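Local structure of glycoside Hydrolase (Bacteroides uniformis, 5TA0) at residues Asp71-Lys76 / Tyr405-Leu410; Arg75-Tyr80 / Leu416-Lys421; Glu224-Ile229 / Lys265-Ile270. The protein probably hydrolyses agarose-type galactans as a family GH86 enzyme of a gut bacterium, and here holds an agarose oligosaccharide. All coordinates share one frame; numbering follows the deposited sequence.

Interaction 1: residues Asp71-Lys76 / Tyr405-Leu410; sequences DDLIRK and YVYSEL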
loop_
_atom_site.group_PDB
_atom_site.type_symbol
_atom_site.label_atom_id
_atom_site.label_comp_id
_atom_site.label_asym_id
_atom_site.label_seq_id
_atom_site.Cartn_x
_atom_site.Cartn_y
_atom_site.Cartn_z
ATOM N N ASP A 71 -7.078 -6.784 -23.863
ATOM C CA ASP A 71 -8.356 -6.109 -24.022
ATOM C C ASP A 71 -9.334 -6.454 -22.906
ATOM O O ASP A 71 -10.125 -5.612 -22.469
ATOM C CB ASP A 71 -8.983 -6.435 -25.378
ATOM C CG ASP A 71 -10.252 -5.643 -25.628
ATOM O OD1 ASP A 71 -10.168 -4.411 -25.710
ATOM O OD2 ASP A 71 -11.336 -6.249 -25.643
ATOM N N ASP A 72 -9.287 -7.696 -22.456
ATOM C CA ASP A 72 -10.188 -8.127 -21.400
ATOM C C ASP A 72 -9.763 -7.568 -20.030
ATOM O O ASP A 72 -10.537 -6.903 -19.333
ATOM C CB ASP A 72 -10.303 -9.649 -21.370
ATOM C CG ASP A 72 -11.538 -10.119 -20.608
ATOM O OD1 ASP A 72 -11.412 -10.540 -19.437
ATOM O OD2 ASP A 72 -12.659 -10.057 -21.170
ATOM N N LEU A 73 -8.512 -7.774 -19.662
ATOM C CA LEU A 73 -8.088 -7.405 -18.320
ATOM C C LEU A 73 -7.800 -5.918 -18.186
ATOM O O LEU A 73 -8.306 -5.265 -17.262
ATOM C CB LEU A 73 -6.875 -8.225 -17.920
ATOM C CG LEU A 73 -6.338 -8.044 -16.500
ATOM C CD1 LEU A 73 -7.406 -8.024 -15.415
ATOM C CD2 LEU A 73 -5.286 -9.125 -16.223
ATOM N N ILE A 74 -6.974 -5.374 -19.070
ATOM C CA ILE A 74 -6.609 -3.960 -18.959
ATOM C C ILE A 74 -7.767 -3.055 -19.424
ATOM O O ILE A 74 -8.223 -2.190 -18.667
ATOM C CB ILE A 74 -5.301 -3.636 -19.716
ATOM C CG1 ILE A 74 -4.106 -4.339 -19.065
ATOM C CG2 ILE A 74 -5.067 -2.129 -19.750
ATOM C CD1 ILE A 74 -2.834 -4.270 -19.891
ATOM N N ARG A 75 -8.234 -3.244 -20.653
ATOM C CA ARG A 75 -9.223 -2.308 -21.199
ATOM C C ARG A 75 -10.609 -2.493 -20.575
ATOM O O ARG A 75 -11.169 -1.548 -20.031
ATOM C CB ARG A 75 -9.264 -2.380 -22.729
ATOM C CG ARG A 75 -10.115 -1.287 -23.372
ATOM C CD ARG A 75 -11.613 -1.545 -23.470
ATOM N NE ARG A 75 -11.986 -2.864 -23.989
ATOM C CZ ARG A 75 -13.189 -3.435 -23.833
ATOM N NH1 ARG A 75 -13.422 -4.648 -24.330
ATOM N NH2 ARG A 75 -14.169 -2.816 -23.174
ATOM N N LYS A 76 -11.153 -3.706 -20.647
ATOM C CA LYS A 76 -12.532 -3.922 -20.176
ATOM C C LYS A 76 -12.695 -3.644 -18.671
ATOM O O LYS A 76 -13.670 -3.025 -18.262
ATOM C CB LYS A 76 -13.019 -5.337 -20.501
ATOM C CG LYS A 76 -14.427 -5.590 -19.994
ATOM C CD LYS A 76 -15.005 -6.906 -20.478
ATOM C CE LYS A 76 -14.637 -8.050 -19.563
ATOM N NZ LYS A 76 -15.252 -9.321 -20.043
ATOM N N TYR A 405 -4.344 -21.185 -19.802
ATOM C CA TYR A 405 -4.559 -20.304 -18.666
ATOM C C TYR A 405 -5.936 -19.645 -18.680
ATOM O O TYR A 405 -6.421 -19.188 -19.721
ATOM C CB TYR A 405 -3.483 -19.214 -18.650
ATOM C CG TYR A 405 -2.153 -19.654 -18.118
ATOM C CD1 TYR A 405 -1.148 -20.122 -18.945
ATOM C CD2 TYR A 405 -1.889 -19.577 -16.759
ATOM C CE1 TYR A 405 0.088 -20.490 -18.439
ATOM C CE2 TYR A 405 -0.663 -19.937 -16.242
ATOM C CZ TYR A 405 0.334 -20.378 -17.080
ATOM O OH TYR A 405 1.544 -20.721 -16.577
ATOM N N VAL A 406 -6.524 -19.565 -17.500
ATOM C CA VAL A 406 -7.782 -18.889 -17.237
ATOM C C VAL A 406 -7.570 -17.990 -15.999
ATOM O O VAL A 406 -6.586 -18.133 -15.288
ATOM C CB VAL A 406 -8.910 -19.892 -16.951
ATOM C CG1 VAL A 406 -9.145 -20.767 -18.177
ATOM C CG2 VAL A 406 -8.635 -20.764 -15.717
ATOM N N TYR A 407 -8.504 -17.096 -15.715
ATOM C CA TYR A 407 -8.353 -16.245 -14.523
ATOM C C TYR A 407 -8.348 -17.078 -13.260
ATOM O O TYR A 407 -9.126 -18.034 -13.116
ATOM C CB TYR A 407 -9.463 -15.216 -14.416
ATOM C CG TYR A 407 -9.375 -14.081 -15.413
ATOM C CD1 TYR A 407 -8.224 -13.298 -15.513
ATOM C CD2 TYR A 407 -10.458 -13.753 -16.212
ATOM C CE1 TYR A 407 -8.151 -12.245 -16.406
ATOM C CE2 TYR A 407 -10.390 -12.702 -17.120
ATOM C CZ TYR A 407 -9.233 -11.942 -17.212
ATOM O OH TYR A 407 -9.135 -10.883 -18.103
ATOM N N SER A 408 -7.454 -16.729 -12.336
ATOM C CA SER A 408 -7.540 -17.171 -10.959
ATOM C C SER A 408 -8.695 -16.444 -10.279
ATOM O O SER A 408 -9.374 -15.616 -10.908
ATOM C CB SER A 408 -6.247 -16.886 -10.223
ATOM O OG SER A 408 -6.152 -15.480 -9.935
ATOM N N GLU A 409 -8.901 -16.665 -8.983
ATOM C CA GLU A 409 -9.945 -15.937 -8.288
ATOM C C GLU A 409 -9.553 -14.486 -8.011
ATOM O O GLU A 409 -10.417 -13.698 -7.650
ATOM C CB GLU A 409 -10.359 -16.631 -6.992
ATOM C CG GLU A 409 -10.882 -18.057 -7.215
ATOM C CD GLU A 409 -12.028 -18.083 -8.192
ATOM O OE1 GLU A 409 -13.012 -17.358 -7.967
ATOM O OE2 GLU A 409 -11.926 -18.746 -9.255
ATOM N N LEU A 410 -8.288 -14.125 -8.235
ATOM C CA LEU A 410 -7.898 -12.725 -8.012
ATOM C C LEU A 410 -8.583 -11.763 -8.981
ATOM O O LEU A 410 -8.698 -10.563 -8.681
ATOM C CB LEU A 410 -6.373 -12.581 -8.065
ATOM C CG LEU A 410 -5.577 -13.443 -7.071
ATOM C CD1 LEU A 410 -4.084 -13.180 -7.158
ATOM C CD2 LEU A 410 -6.044 -13.275 -5.633
#
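Y407 reaches across to the helix carrying D72 and L73, and its phenol oxygen is the group on which both residues converge. The one hydrogen bond of the contact runs from Y407 OH to D72 OD1, at 2.7 Å. It lies at the ring edge, near the ring plane, and uses the anti lone pair of OD1, the one turned away from OD2. The carboxylate is tilted only 30° from the ring. With CG anti to its carbonyl carbon (chi1 -73°), Y407 points its ring at the helix, and a tyrosine is long enough to span the gap: the nearest CA atoms, those of L73 and Y407, are 9.6 Å apart.

The ionic contacts run along the helix, each joining residues four apart. K76 NZ meets D72 OD2 at 2.9 Å, on the syn side of the carboxylate and tilted out of its plane. One residue back along the helix, R75 grips D71 side-on, NE bonding OD1 and NH1 bonding OD2.

Apolar contact is slight: L73 CD2 sits 4.2 Å from Y407 CE1, near the ring plane at its edge. L73 CB makes van der Waals contact with Y407 OH at 3.5 Å. Leucine suits this buried place, with no polar group to compete for the hydroxyl proton; L392 of strand 392-394 also touches the tyrosine.

Each segment holds its own shape: K76 N reaches D71 O at 2.8 Å in a wider pi-type turn, while the side-chain oxygen of S408 caps L410 N at 3.0 Å just before helix 411-416 and also bonds R390 O.

D72 thus spends one oxygen on a phenol and the other on an ammonium group, an environment that would probably keep its carboxylate ionised and strengthen the bond from Y407.

Interaction 2: residues Arg75-Tyr80 / Leu416-Lys421; sequences RKYDVY and LWKDVK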
loop_
_atom_site.group_PDB
_atom_site.type_symbol
_atom_site.label_atom_id
_atom_site.label_comp_id
_atom_site.label_asym_id
_atom_site.label_seq_id
_atom_site.Cartn_x
_atom_site.Cartn_y
_atom_site.Cartn_z
ATOM N N ARG A 75 -8.234 -3.244 -20.653
ATOM C CA ARG A 75 -9.223 -2.308 -21.199
ATOM C C ARG A 75 -10.609 -2.493 -20.575
ATOM O O ARG A 75 -11.169 -1.548 -20.031
ATOM C CB ARG A 75 -9.264 -2.380 -22.729
ATOM C CG ARG A 75 -10.115 -1.287 -23.372
ATOM C CD ARG A 75 -11.613 -1.545 -23.470
ATOM N NE ARG A 75 -11.986 -2.864 -23.989
ATOM C CZ ARG A 75 -13.189 -3.435 -23.833
ATOM N NH1 ARG A 75 -13.422 -4.648 -24.330
ATOM N NH2 ARG A 75 -14.169 -2.816 -23.174
ATOM N N LYS A 76 -11.153 -3.706 -20.647
ATOM C CA LYS A 76 -12.532 -3.922 -20.176
ATOM C C LYS A 76 -12.695 -3.644 -18.671
ATOM O O LYS A 76 -13.670 -3.025 -18.262
ATOM C CB LYS A 76 -13.019 -5.337 -20.501
ATOM C CG LYS A 76 -14.427 -5.590 -19.994
ATOM C CD LYS A 76 -15.005 -6.906 -20.478
ATOM C CE LYS A 76 -14.637 -8.050 -19.563
ATOM N NZ LYS A 76 -15.252 -9.321 -20.043
ATOM N N TYR A 77 -11.731 -4.070 -17.854
ATOM C CA TYR A 77 -11.836 -3.814 -16.412
ATOM C C TYR A 77 -11.198 -2.486 -15.981
ATOM O O TYR A 77 -11.391 -2.067 -14.835
ATOM C CB TYR A 77 -11.278 -4.983 -15.622
ATOM C CG TYR A 77 -12.149 -6.223 -15.712
ATOM C CD1 TYR A 77 -13.425 -6.248 -15.147
ATOM C CD2 TYR A 77 -11.693 -7.365 -16.354
ATOM C CE1 TYR A 77 -14.219 -7.384 -15.252
ATOM C CE2 TYR A 77 -12.474 -8.509 -16.435
ATOM C CZ TYR A 77 -13.726 -8.507 -15.884
ATOM O OH TYR A 77 -14.519 -9.648 -15.976
ATOM N N ASP A 78 -10.477 -1.821 -16.898
ATOM C CA ASP A 78 -9.798 -0.528 -16.620
ATOM C C ASP A 78 -8.814 -0.677 -15.459
ATOM O O ASP A 78 -8.958 -0.087 -14.383
ATOM C CB ASP A 78 -10.789 0.605 -16.366
ATOM C CG ASP A 78 -10.146 1.973 -16.428
ATOM O OD1 ASP A 78 -9.445 2.233 -17.407
ATOM O OD2 ASP A 78 -10.384 2.800 -15.552
ATOM N N VAL A 79 -7.794 -1.480 -15.741
ATOM C CA VAL A 79 -6.792 -1.878 -14.765
ATOM C C VAL A 79 -5.433 -1.371 -15.209
ATOM O O VAL A 79 -5.083 -1.511 -16.375
ATOM C CB VAL A 79 -6.754 -3.406 -14.581
ATOM C CG1 VAL A 79 -5.693 -3.813 -13.563
ATOM C CG2 VAL A 79 -8.124 -3.928 -14.170
ATOM N N TYR A 80 -4.659 -0.835 -14.266
ATOM C CA TYR A 80 -3.394 -0.171 -14.580
ATOM C C TYR A 80 -2.176 -1.011 -14.154
ATOM O O TYR A 80 -2.289 -1.983 -13.392
ATOM C CB TYR A 80 -3.394 1.243 -13.942
ATOM C CG TYR A 80 -4.502 2.069 -14.564
ATOM C CD1 TYR A 80 -5.845 1.931 -14.179
ATOM C CD2 TYR A 80 -4.217 2.943 -15.612
ATOM C CE1 TYR A 80 -6.845 2.634 -14.854
ATOM C CE2 TYR A 80 -5.220 3.643 -16.275
ATOM C CZ TYR A 80 -6.514 3.475 -15.897
ATOM O OH TYR A 80 -7.520 4.151 -16.587
ATOM N N LEU A 416 -14.999 -6.586 -8.725
ATOM C CA LEU A 416 -15.631 -5.862 -7.632
ATOM C C LEU A 416 -15.480 -4.350 -7.795
ATOM O O LEU A 416 -16.434 -3.607 -7.568
ATOM C CB LEU A 416 -15.048 -6.310 -6.293
ATOM C CG LEU A 416 -15.499 -5.622 -5.014
ATOM C CD1 LEU A 416 -16.967 -5.887 -4.744
ATOM C CD2 LEU A 416 -14.645 -6.084 -3.850
ATOM N N TRP A 417 -14.276 -3.918 -8.172
ATOM C CA TRP A 417 -13.955 -2.487 -8.271
ATOM C C TRP A 417 -14.199 -1.911 -9.664
ATOM O O TRP A 417 -13.864 -0.758 -9.933
ATOM C CB TRP A 417 -12.488 -2.251 -7.822
ATOM C CG TRP A 417 -12.338 -2.359 -6.333
ATOM C CD1 TRP A 417 -12.104 -3.514 -5.596
ATOM C CD2 TRP A 417 -12.446 -1.301 -5.365
ATOM N NE1 TRP A 417 -12.073 -3.223 -4.270
ATOM C CE2 TRP A 417 -12.281 -1.876 -4.096
ATOM C CE3 TRP A 417 -12.661 0.080 -5.452
ATOM C CZ2 TRP A 417 -12.308 -1.110 -2.921
ATOM C CZ3 TRP A 417 -12.671 0.828 -4.292
ATOM C CH2 TRP A 417 -12.510 0.245 -3.053
ATOM N N LYS A 418 -14.784 -2.688 -10.578
ATOM C CA LYS A 418 -15.061 -2.212 -11.941
ATOM C C LYS A 418 -15.912 -0.924 -11.873
ATOM O O LYS A 418 -16.820 -0.809 -11.049
ATOM C CB LYS A 418 -15.778 -3.303 -12.753
ATOM C CG LYS A 418 -15.840 -3.046 -14.235
ATOM C CD LYS A 418 -16.636 -4.123 -14.951
ATOM C CE LYS A 418 -16.552 -4.022 -16.458
ATOM N NZ LYS A 418 -17.218 -2.801 -16.997
ATOM N N ASP A 419 -15.552 0.052 -12.704
ATOM C CA ASP A 419 -16.303 1.298 -12.852
ATOM C C ASP A 419 -16.075 2.317 -11.749
ATOM O O ASP A 419 -16.402 3.489 -11.953
ATOM C CB ASP A 419 -17.828 1.082 -13.006
ATOM C CG ASP A 419 -18.181 0.020 -14.006
ATOM O OD1 ASP A 419 -17.774 0.168 -15.165
ATOM O OD2 ASP A 419 -18.867 -0.964 -13.624
ATOM N N VAL A 420 -15.585 1.929 -10.569
ATOM C CA VAL A 420 -15.546 2.818 -9.407
ATOM C C VAL A 420 -14.615 3.995 -9.730
ATOM O O VAL A 420 -13.447 3.794 -10.085
ATOM C CB VAL A 420 -15.060 2.092 -8.139
ATOM C CG1 VAL A 420 -14.849 3.076 -6.998
ATOM C CG2 VAL A 420 -16.026 0.977 -7.734
ATOM N N LYS A 421 -15.163 5.208 -9.631
ATOM C CA LYS A 421 -14.432 6.437 -9.910
ATOM C C LYS A 421 -15.341 7.568 -9.451
ATOM O O LYS A 421 -16.519 7.368 -9.161
ATOM C CB LYS A 421 -14.072 6.599 -11.397
ATOM C CG LYS A 421 -15.275 6.771 -12.335
ATOM C CD LYS A 421 -14.885 6.902 -13.809
ATOM C CE LYS A 421 -14.376 5.606 -14.380
ATOM N NZ LYS A 421 -15.444 4.608 -14.599
HETATM O O HOH W 1 -14.926 -0.839 -17.009
HETATM O O HOH W 2 -16.240 -2.631 -19.730
HETATM O O HOH W 3 -13.627 -0.258 -14.744
HETATM O O HOH W 4 -13.433 2.554 -14.886
#
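K418 lays its methylene chain across the Y77 ring at about a right angle, with K418 CD 3.9 Å from Y77 CD1 and the approach oblique to the ring. One carbon further on, K418 CE rests 3.5 Å from K76 O. A lysine serves both needs here, being greasy along its length and charged at its end: the bend at chi4 (-67°) brings NZ to two waters, each of which donates to K76 O. NZ also makes a long salt bridge to D419 OD1. With K418 replaced by an alanine, both waters would probably lose their ammonium partner, and the Y77 ring the methylenes packed against it.

Two more waters continue the link, one joining Y77 O to D419 N, the other D78 OD2 to K421 NZ. Behind them stand a helix end and a turn. D78, with positive phi, is the C-prime residue of a Schellman motif ending helix 69-76, and W417 to V420 form a type II turn with D419 at its positive-phi position. Y77 OH is held by Q415.

R45 and R476 bind the turn further, R476 pairing with D419 OD2. W417 packs on helix 340-358, while D419 and V420 touch strand 444-451 of the adjoining beta domain.

Interaction 3: residues Glu224-Ile229 / Lys265-Ile270; sequences EFHSTI and KQFIDI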
loop_
_atom_site.group_PDB
_atom_site.type_symbol
_atom_site.label_atom_id
_atom_site.label_comp_id
_atom_site.label_asym_id
_atom_site.label_seq_id
_atom_site.Cartn_x
_atom_site.Cartn_y
_atom_site.Cartn_z
ATOM N N GLU A 224 22.966 4.707 3.703
ATOM C CA GLU A 224 23.913 5.577 2.991
ATOM C C GLU A 224 23.878 5.252 1.499
ATOM O O GLU A 224 23.835 6.160 0.668
ATOM C CB GLU A 224 25.380 5.440 3.502
ATOM C CG GLU A 224 25.723 6.175 4.808
ATOM C CD GLU A 224 27.185 6.050 5.283
ATOM O OE1 GLU A 224 28.091 5.811 4.455
ATOM O OE2 GLU A 224 27.363 6.150 6.503
ATOM N N PHE A 225 23.898 3.954 1.173
ATOM C CA PHE A 225 23.824 3.478 -0.219
ATOM C C PHE A 225 22.659 4.112 -0.977
ATOM O O PHE A 225 22.804 4.469 -2.136
ATOM C CB PHE A 225 23.745 1.950 -0.165
ATOM C CG PHE A 225 23.475 1.234 -1.463
ATOM C CD1 PHE A 225 24.527 0.858 -2.282
ATOM C CD2 PHE A 225 22.206 0.794 -1.790
ATOM C CE1 PHE A 225 24.301 0.132 -3.434
ATOM C CE2 PHE A 225 21.990 0.053 -2.928
ATOM C CZ PHE A 225 23.036 -0.282 -3.749
ATOM N N HIS A 226 21.520 4.291 -0.327
ATOM C CA HIS A 226 20.386 4.910 -0.987
ATOM C C HIS A 226 20.677 6.341 -1.466
ATOM O O HIS A 226 20.281 6.709 -2.564
ATOM C CB HIS A 226 19.140 4.913 -0.093
ATOM C CG HIS A 226 18.400 3.610 -0.094
ATOM N ND1 HIS A 226 18.872 2.460 0.491
ATOM C CD2 HIS A 226 17.211 3.277 -0.645
ATOM C CE1 HIS A 226 18.013 1.474 0.289
ATOM N NE2 HIS A 226 16.982 1.948 -0.377
ATOM N N SER A 227 21.345 7.149 -0.657
ATOM C CA SER A 227 21.705 8.511 -1.097
ATOM C C SER A 227 22.624 8.464 -2.310
ATOM O O SER A 227 22.452 9.216 -3.258
ATOM C CB SER A 227 22.384 9.267 0.025
ATOM O OG SER A 227 21.481 9.503 1.104
ATOM N N THR A 228 23.585 7.540 -2.283
ATOM C CA THR A 228 24.518 7.419 -3.398
ATOM C C THR A 228 23.813 6.955 -4.671
ATOM O O THR A 228 24.060 7.485 -5.759
ATOM C CB THR A 228 25.669 6.509 -2.992
ATOM O OG1 THR A 228 26.366 7.153 -1.898
ATOM C CG2 THR A 228 26.650 6.264 -4.158
ATOM N N ILE A 229 22.903 5.987 -4.560
ATOM C CA ILE A 229 22.145 5.548 -5.728
ATOM C C ILE A 229 21.303 6.692 -6.301
ATOM O O ILE A 229 21.295 6.916 -7.513
ATOM C CB ILE A 229 21.264 4.308 -5.453
ATOM C CG1 ILE A 229 22.113 3.112 -4.996
ATOM C CG2 ILE A 229 20.452 3.940 -6.685
ATOM C CD1 ILE A 229 23.227 2.666 -5.916
ATOM N N LYS A 265 13.966 5.005 11.650
ATOM C CA LYS A 265 14.474 6.254 12.219
ATOM C C LYS A 265 15.795 6.661 11.541
ATOM O O LYS A 265 15.976 7.814 11.142
ATOM C CB LYS A 265 14.633 6.144 13.741
ATOM C CG LYS A 265 15.051 7.443 14.448
ATOM C CD LYS A 265 16.558 7.418 14.726
ATOM C CE LYS A 265 17.087 8.366 15.811
ATOM N NZ LYS A 265 17.098 9.800 15.488
ATOM N N GLN A 266 16.730 5.718 11.453
ATOM C CA GLN A 266 18.019 5.966 10.830
ATOM C C GLN A 266 17.922 6.241 9.350
ATOM O O GLN A 266 18.672 7.073 8.834
ATOM C CB GLN A 266 18.989 4.792 11.071
ATOM C CG GLN A 266 19.269 4.455 12.530
ATOM C CD GLN A 266 19.778 5.629 13.336
ATOM O OE1 GLN A 266 20.560 6.450 12.852
ATOM N NE2 GLN A 266 19.295 5.740 14.559
ATOM N N PHE A 267 17.026 5.540 8.640
ATOM C CA PHE A 267 16.875 5.796 7.223
ATOM C C PHE A 267 16.386 7.234 6.962
ATOM O O PHE A 267 16.927 7.942 6.119
ATOM C CB PHE A 267 15.919 4.802 6.584
ATOM C CG PHE A 267 15.703 5.025 5.113
ATOM C CD1 PHE A 267 16.722 4.870 4.196
ATOM C CD2 PHE A 267 14.452 5.379 4.633
ATOM C CE1 PHE A 267 16.511 5.039 2.834
ATOM C CE2 PHE A 267 14.243 5.578 3.278
ATOM C CZ PHE A 267 15.255 5.409 2.380
ATOM N N ILE A 268 15.411 7.686 7.758
ATOM C CA ILE A 268 14.945 9.056 7.638
ATOM C C ILE A 268 16.089 10.017 7.963
ATOM O O ILE A 268 16.276 10.999 7.230
ATOM C CB ILE A 268 13.689 9.278 8.517
ATOM C CG1 ILE A 268 12.505 8.490 7.910
ATOM C CG2 ILE A 268 13.369 10.750 8.703
ATOM C CD1 ILE A 268 11.291 8.366 8.814
ATOM N N ASP A 269 16.844 9.738 9.036
ATOM C CA ASP A 269 17.935 10.636 9.428
ATOM C C ASP A 269 19.064 10.707 8.406
ATOM O O ASP A 269 19.653 11.757 8.214
ATOM C CB ASP A 269 18.536 10.195 10.757
ATOM C CG ASP A 269 17.634 10.437 11.948
ATOM O OD1 ASP A 269 16.574 11.097 11.831
ATOM O OD2 ASP A 269 17.970 9.937 13.038
ATOM N N ILE A 270 19.356 9.590 7.758
ATOM C CA ILE A 270 20.506 9.492 6.842
ATOM C C ILE A 270 20.168 9.882 5.416
ATOM O O ILE A 270 20.884 10.681 4.798
ATOM C CB ILE A 270 21.081 8.070 6.872
ATOM C CG1 ILE A 270 21.732 7.803 8.230
ATOM C CG2 ILE A 270 22.108 7.837 5.766
ATOM C CD1 ILE A 270 21.929 6.312 8.477
HETATM O O HOH W 5 23.453 9.799 3.166
#
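H226 and F267 make the close-packed half of this contact, an edge-to-face (T-shaped) pair in which the phenylalanine supplies the edge. F267 CE1 stands over one face of the imidazole, offset toward its rim and 3.8 Å from H226 CG; the ring planes are 78° apart and the centroids 5.2 Å. Placing CG of F267 anti to its backbone N (chi1 179°) swings the ring toward the other helix. The imidazole is kept from turning by a bond from its ND1 to L222 O, one helical turn back, so a histidine can be buried here with that nitrogen satisfied. F267 is enclosed by further aromatics, meeting W264 and Y245 edge-to-face, a place well suited to a flat apolar residue. I270 also packs closely, its CG2 methyl set on the E224 backbone 3.8 Å from E224 N, where a branched apolar side chain offers a methyl to the helix.

The two segments belong to helices 219-236 and 264-271, which lie in the chain on either side of strand 242-247 in the parallel beta/alpha barrel. Their local axes approach to 9.9 Å and run 37° from parallel. A bound calcium ion lies about 9 Å from the H226 side chain.

Toward solvent the fit is looser. The exposed E224 sets its side chain off away from the other helix. S227 OG and I270 O are not bonded directly: a water donates to both, at 2.9 Å from S227 OG and 3.2 Å from I270 O. The small serine hydroxyl is also hydrogen-bonded to D274.

Overall arrangement
Interactions 1 and 2 are neighbours, their centres about 11 Å apart, and both draw on helix 69-76: they share R75 and K76, and the I74 O to V79 N bond that closes the helix end runs between them. Together they join this early helix to the later 405-421 region, which leads out of the parallel barrel toward the beta-sandwich strands. Interaction 3 lies on the opposite side of the chain's centre, about 39 Å from interaction 1 and about 37 Å from interaction 2 between centres, and is nested in sequence within the loops they close. It pairs two barrel helices separated by strand 242-247 and the short helix 258-262, whereas the others connect distant chain regions.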